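Local coordinates for thioredoxin-like protein (Bacteroides caccae ATCC 43185, PDB 4YOD), which has a thioredoxin-like domain behind a helical domain of unknown function and is probably a thiol-disulfide oxidoreductase, though its substrate is not known, at residues A[257-262]-A[271-276]; A[176-181]-A[211-216]. All coordinates share one frame; numbering follows the deposited sequence.

Interaction 1 (A[257-262]-A[271-276])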
# COMPACT_ATOMS: atom_id res chain seq x y z
N ILE A 257 -9.09 -6.59 -2.99
CA ILE A 257 -10.23 -6.11 -3.78
C ILE A 257 -11.36 -5.94 -2.76
O ILE A 257 -11.63 -6.87 -2.00
CB ILE A 257 -10.58 -6.97 -5.02
CG1 ILE A 257 -9.47 -6.84 -6.11
CG2 ILE A 257 -11.95 -6.56 -5.60
CD1 ILE A 257 -9.58 -7.84 -7.30
N PRO A 258 -11.93 -4.73 -2.59
CA PRO A 258 -11.74 -3.54 -3.43
C PRO A 258 -10.42 -2.81 -3.18
O PRO A 258 -9.79 -2.96 -2.13
CB PRO A 258 -12.93 -2.64 -3.03
CG PRO A 258 -13.22 -3.04 -1.60
CD PRO A 258 -13.00 -4.53 -1.59
N THR A 259 -10.00 -2.04 -4.18
CA THR A 259 -8.82 -1.19 -4.02
C THR A 259 -9.09 0.11 -4.78
O THR A 259 -9.76 0.12 -5.81
CB THR A 259 -7.50 -1.89 -4.34
OG1 THR A 259 -6.49 -1.14 -3.69
CG2 THR A 259 -7.19 -2.00 -5.82
N LEU A 260 -8.61 1.22 -4.21
CA LEU A 260 -8.83 2.54 -4.79
C LEU A 260 -7.53 3.23 -5.10
O LEU A 260 -6.60 3.15 -4.31
CB LEU A 260 -9.64 3.43 -3.83
CG LEU A 260 -11.04 2.95 -3.44
CD1 LEU A 260 -11.58 3.76 -2.26
CD2 LEU A 260 -11.99 3.02 -4.61
N TYR A 261 -7.48 3.91 -6.26
CA TYR A 261 -6.36 4.75 -6.68
C TYR A 261 -6.87 6.14 -6.98
O TYR A 261 -7.96 6.28 -7.52
CB TYR A 261 -5.70 4.20 -7.96
CG TYR A 261 -4.79 3.02 -7.75
CD1 TYR A 261 -5.30 1.73 -7.61
CD2 TYR A 261 -3.41 3.16 -7.80
CE1 TYR A 261 -4.46 0.62 -7.47
CE2 TYR A 261 -2.56 2.06 -7.64
CZ TYR A 261 -3.09 0.80 -7.50
OH TYR A 261 -2.28 -0.28 -7.29
N LEU A 262 -6.08 7.15 -6.66
CA LEU A 262 -6.38 8.52 -7.09
C LEU A 262 -5.23 8.94 -8.00
O LEU A 262 -4.07 8.88 -7.59
CB LEU A 262 -6.57 9.52 -5.93
CG LEU A 262 -7.02 10.94 -6.40
CD1 LEU A 262 -8.46 10.91 -6.96
CD2 LEU A 262 -6.93 11.97 -5.28
N LEU A 271 -2.50 8.63 -4.78
CA LEU A 271 -2.83 7.73 -3.67
C LEU A 271 -3.00 6.32 -4.25
O LEU A 271 -3.62 6.17 -5.30
CB LEU A 271 -4.10 8.19 -2.92
CG LEU A 271 -4.04 9.56 -2.23
CD1 LEU A 271 -5.42 10.00 -1.79
CD2 LEU A 271 -3.07 9.58 -1.07
N LYS A 272 -2.40 5.33 -3.59
CA LYS A 272 -2.37 3.94 -3.99
C LYS A 272 -2.99 3.09 -2.91
O LYS A 272 -2.57 3.21 -1.75
CB LYS A 272 -0.91 3.50 -4.25
CG LYS A 272 -0.76 2.02 -4.60
CD LYS A 272 0.68 1.65 -4.88
CE LYS A 272 0.72 0.37 -5.67
NZ LYS A 272 2.05 0.16 -6.28
N ASP A 273 -3.99 2.25 -3.27
CA ASP A 273 -4.68 1.35 -2.31
C ASP A 273 -5.16 2.16 -1.09
O ASP A 273 -4.91 1.79 0.06
CB ASP A 273 -3.73 0.19 -1.91
CG ASP A 273 -3.33 -0.73 -3.06
OD1 ASP A 273 -3.98 -0.67 -4.13
OD2 ASP A 273 -2.38 -1.52 -2.88
N ALA A 274 -5.82 3.29 -1.36
CA ALA A 274 -6.25 4.25 -0.35
C ALA A 274 -7.62 3.96 0.20
O ALA A 274 -8.45 3.36 -0.47
CB ALA A 274 -6.24 5.65 -0.94
N THR A 275 -7.89 4.46 1.42
CA THR A 275 -9.23 4.35 2.01
C THR A 275 -10.11 5.43 1.37
O THR A 275 -9.58 6.39 0.80
CB THR A 275 -9.16 4.52 3.52
OG1 THR A 275 -8.68 5.83 3.83
CG2 THR A 275 -8.33 3.43 4.20
N THR A 276 -11.45 5.31 1.49
CA THR A 276 -12.37 6.33 1.00
C THR A 276 -12.12 7.65 1.76
O THR A 276 -12.21 8.71 1.15
CB THR A 276 -13.85 5.91 1.14
OG1 THR A 276 -14.13 5.60 2.51
CG2 THR A 276 -14.21 4.73 0.24
O HOH W 1 -8.50 0.82 -1.33
O HOH W 2 -3.40 -2.33 -6.14

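Interaction 2 (A[176-181]-A[211-216])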
# COMPACT_ATOMS: atom_id res chain seq x y z
N TYR A 176 -8.73 14.87 -12.03
CA TYR A 176 -8.56 13.72 -11.15
C TYR A 176 -9.28 12.51 -11.68
O TYR A 176 -10.36 12.62 -12.26
CB TYR A 176 -9.06 14.02 -9.72
CG TYR A 176 -8.30 15.11 -9.00
CD1 TYR A 176 -7.02 14.88 -8.50
CD2 TYR A 176 -8.87 16.36 -8.78
CE1 TYR A 176 -6.31 15.88 -7.85
CE2 TYR A 176 -8.18 17.36 -8.10
CZ TYR A 176 -6.89 17.12 -7.64
OH TYR A 176 -6.19 18.09 -6.97
N LEU A 177 -8.68 11.35 -11.46
CA LEU A 177 -9.27 10.07 -11.83
C LEU A 177 -9.24 9.17 -10.62
O LEU A 177 -8.17 8.89 -10.08
CB LEU A 177 -8.55 9.39 -13.03
CG LEU A 177 -9.38 8.24 -13.62
CD1 LEU A 177 -9.52 8.34 -15.10
CD2 LEU A 177 -8.96 6.87 -13.08
N LEU A 178 -10.43 8.72 -10.21
CA LEU A 178 -10.60 7.79 -9.11
C LEU A 178 -10.84 6.41 -9.71
O LEU A 178 -11.88 6.18 -10.34
CB LEU A 178 -11.75 8.23 -8.19
CG LEU A 178 -11.71 7.78 -6.73
CD1 LEU A 178 -12.87 8.38 -5.98
CD2 LEU A 178 -11.78 6.26 -6.58
N LEU A 179 -9.85 5.53 -9.57
CA LEU A 179 -9.88 4.17 -10.11
C LEU A 179 -10.37 3.22 -9.02
O LEU A 179 -9.79 3.15 -7.94
CB LEU A 179 -8.48 3.78 -10.64
CG LEU A 179 -8.35 2.39 -11.26
CD1 LEU A 179 -9.26 2.23 -12.52
CD2 LEU A 179 -6.90 2.08 -11.59
N PHE A 180 -11.45 2.50 -9.30
CA PHE A 180 -12.01 1.60 -8.29
C PHE A 180 -12.06 0.16 -8.81
O PHE A 180 -12.96 -0.21 -9.57
CB PHE A 180 -13.41 2.13 -7.88
CG PHE A 180 -14.31 1.32 -6.96
CD1 PHE A 180 -13.81 0.26 -6.21
CD2 PHE A 180 -15.64 1.66 -6.80
CE1 PHE A 180 -14.64 -0.47 -5.36
CE2 PHE A 180 -16.47 0.93 -5.94
CZ PHE A 180 -15.96 -0.13 -5.23
N ILE A 181 -11.11 -0.66 -8.37
CA ILE A 181 -11.03 -2.07 -8.75
C ILE A 181 -12.00 -2.83 -7.83
O ILE A 181 -11.84 -2.79 -6.61
CB ILE A 181 -9.58 -2.60 -8.68
CG1 ILE A 181 -8.63 -1.67 -9.51
CG2 ILE A 181 -9.51 -4.07 -9.12
CD1 ILE A 181 -7.12 -2.02 -9.58
N LEU A 211 -13.61 15.48 -11.80
CA LEU A 211 -13.28 14.12 -11.36
C LEU A 211 -14.07 13.07 -12.14
O LEU A 211 -15.28 13.21 -12.32
CB LEU A 211 -13.59 13.99 -9.85
CG LEU A 211 -13.61 12.58 -9.20
CD1 LEU A 211 -12.22 12.08 -8.96
CD2 LEU A 211 -14.30 12.63 -7.83
N ILE A 212 -13.38 12.02 -12.58
CA ILE A 212 -14.01 10.87 -13.22
C ILE A 212 -13.82 9.68 -12.28
O ILE A 212 -12.72 9.48 -11.75
CB ILE A 212 -13.47 10.61 -14.66
CG1 ILE A 212 -14.07 11.64 -15.68
CG2 ILE A 212 -13.75 9.17 -15.13
CD1 ILE A 212 -13.31 11.72 -17.04
N VAL A 213 -14.88 8.90 -12.07
CA VAL A 213 -14.79 7.67 -11.30
C VAL A 213 -14.89 6.51 -12.31
O VAL A 213 -15.91 6.35 -13.00
CB VAL A 213 -15.81 7.57 -10.14
CG1 VAL A 213 -15.64 6.24 -9.40
CG2 VAL A 213 -15.67 8.73 -9.16
N LEU A 214 -13.82 5.73 -12.43
CA LEU A 214 -13.74 4.57 -13.30
C LEU A 214 -13.72 3.31 -12.45
O LEU A 214 -12.76 3.06 -11.72
CB LEU A 214 -12.48 4.64 -14.20
CG LEU A 214 -12.25 3.47 -15.17
CD1 LEU A 214 -13.32 3.44 -16.27
CD2 LEU A 214 -10.89 3.55 -15.82
N SER A 215 -14.78 2.50 -12.53
CA SER A 215 -14.80 1.25 -11.78
C SER A 215 -14.40 0.15 -12.75
O SER A 215 -14.87 0.15 -13.89
CB SER A 215 -16.17 0.99 -11.16
OG SER A 215 -17.10 0.57 -12.14
N ILE A 216 -13.50 -0.73 -12.33
CA ILE A 216 -13.03 -1.79 -13.21
C ILE A 216 -13.11 -3.16 -12.52
O ILE A 216 -12.60 -3.36 -11.41
CB ILE A 216 -11.62 -1.52 -13.82
CG1 ILE A 216 -11.18 -2.63 -14.80
CG2 ILE A 216 -10.54 -1.26 -12.78
CD1 ILE A 216 -11.85 -2.59 -16.16

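Interaction 1 (A[257-262]-A[271-276])
Leu262 and Leu271 form an antiparallel hydrogen-bonded pair, with Leu262 N donating to Leu271 O at 3.0 Å and Leu271 N returning a bond to Leu262 O. Beyond Lys272 the second segment turns off at Asp273, whose backbone is in the left-handed helical region (phi 52°, psi 48°). Ala274 N then bonds to Leu260 O at 3.1 Å. A water extends this link, accepting from Leu260 N and donating to Ala274 O. Thr259 OG1 is anti to its backbone N (chi1 -159°) and gives its proton to Asp273 OD1 at 2.6 Å. It meets the carboxylate from above its plane. A second water lies between OD1 and Tyr261 OH, 2.6 Å from the phenol oxygen; it has more acceptors than protons to give, so the threonine bond is the firmer. The Tyr261 ring runs alongside Lys272, both side chains pointing the same way. Tyr261 CE2 touches Lys272 CG at 3.5 Å, and Tyr261 OH is as close to Lys272 CE. The extended lysine chain carries NZ on to a salt bridge with Glu114 of the helical domain. An alanine in place of Tyr261 would probably open a gap beside the Lys272 chain and leave the second water without its phenol partner. On the opposite face Leu262 CB meets Leu271 CB at 4.1 Å. Leu260 CD1 reaches Thr276 CG2, at the start of helix 276-286, at 3.8 Å. Thr275 is the N-cap of helix 276-286, its OG1 accepting from Ala278 N. A cis peptide bond precedes Pro258, as in the cis-proline loop of thioredoxins, and Pro258 packs on Cys189 of the CxxC pattern. This is the C-terminal beta hairpin of the thioredoxin fold, with strand 176-181 beside strand 259-263 and helix 276-286 over Leu260, Leu262 and Leu271.

Interaction 2 (A[176-181]-A[211-216])
Tyr176 and Leu211 begin a parallel pairing that runs through to Ile181 and Ile216, with the two strand axes 18° apart. Five backbone hydrogen bonds join them, passing alternately to either strand. Ile212 N donates to Tyr176 O, and Leu178 N to Ile212 O at 2.9 Å. Leu214 N bonds to Leu178 O, Phe180 N to Leu214 O at 2.8 Å, and Ile216 N to Phe180 O. CA-H...O contacts add to the ladder, such as Ser215 CA to Phe180 O at 3.2 Å.

The apolar contacts fall on two faces. On one, Leu211 CD1 sits between Tyr176 CB at 3.8 Å and Leu178 CB at 4.0 Å, placed there by a CG anti to the backbone N (chi1 168°). Helix 200-207 lies over Leu178, Leu211 and Val213. On the other, Ile216 CG2 touches both Leu179 CD1 at 3.7 Å and Ile181 CG1 at 3.8 Å.

Ser215 is the polar exception among these side chains, apart from the Tyr176 phenol. Its OG bonds to Asn238 on the next strand. The chemistry is of a buried central sheet pair: main-chain groups facing each other are paired, those of Leu177, Leu179 and Ile181 bond to strand 259-263, and mostly aliphatic side chains fill both faces.

In the fold
The chain passes first through the helical domain and then enters the thioredoxin-like domain. Strand 176-181 leads into helices 187-197 and 200-207, and strand 211-217 returns beside it. Interaction 2 therefore closes a right-handed beta-alpha-beta crossover, whose first helix begins near the CxxC pattern. Interaction 1 closes later, as a beta hairpin with a short connecting loop, just before the last helix. The two are in series, neither nested nor crossed. They meet in one mixed sheet, where strand 259-263 lies antiparallel to 176-181: Tyr261 O and Leu179 N are 2.9 Å apart, a probable hydrogen bond. Phe180 also packs against Pro258 and Leu260. Together they join both halves of the thioredoxin fold.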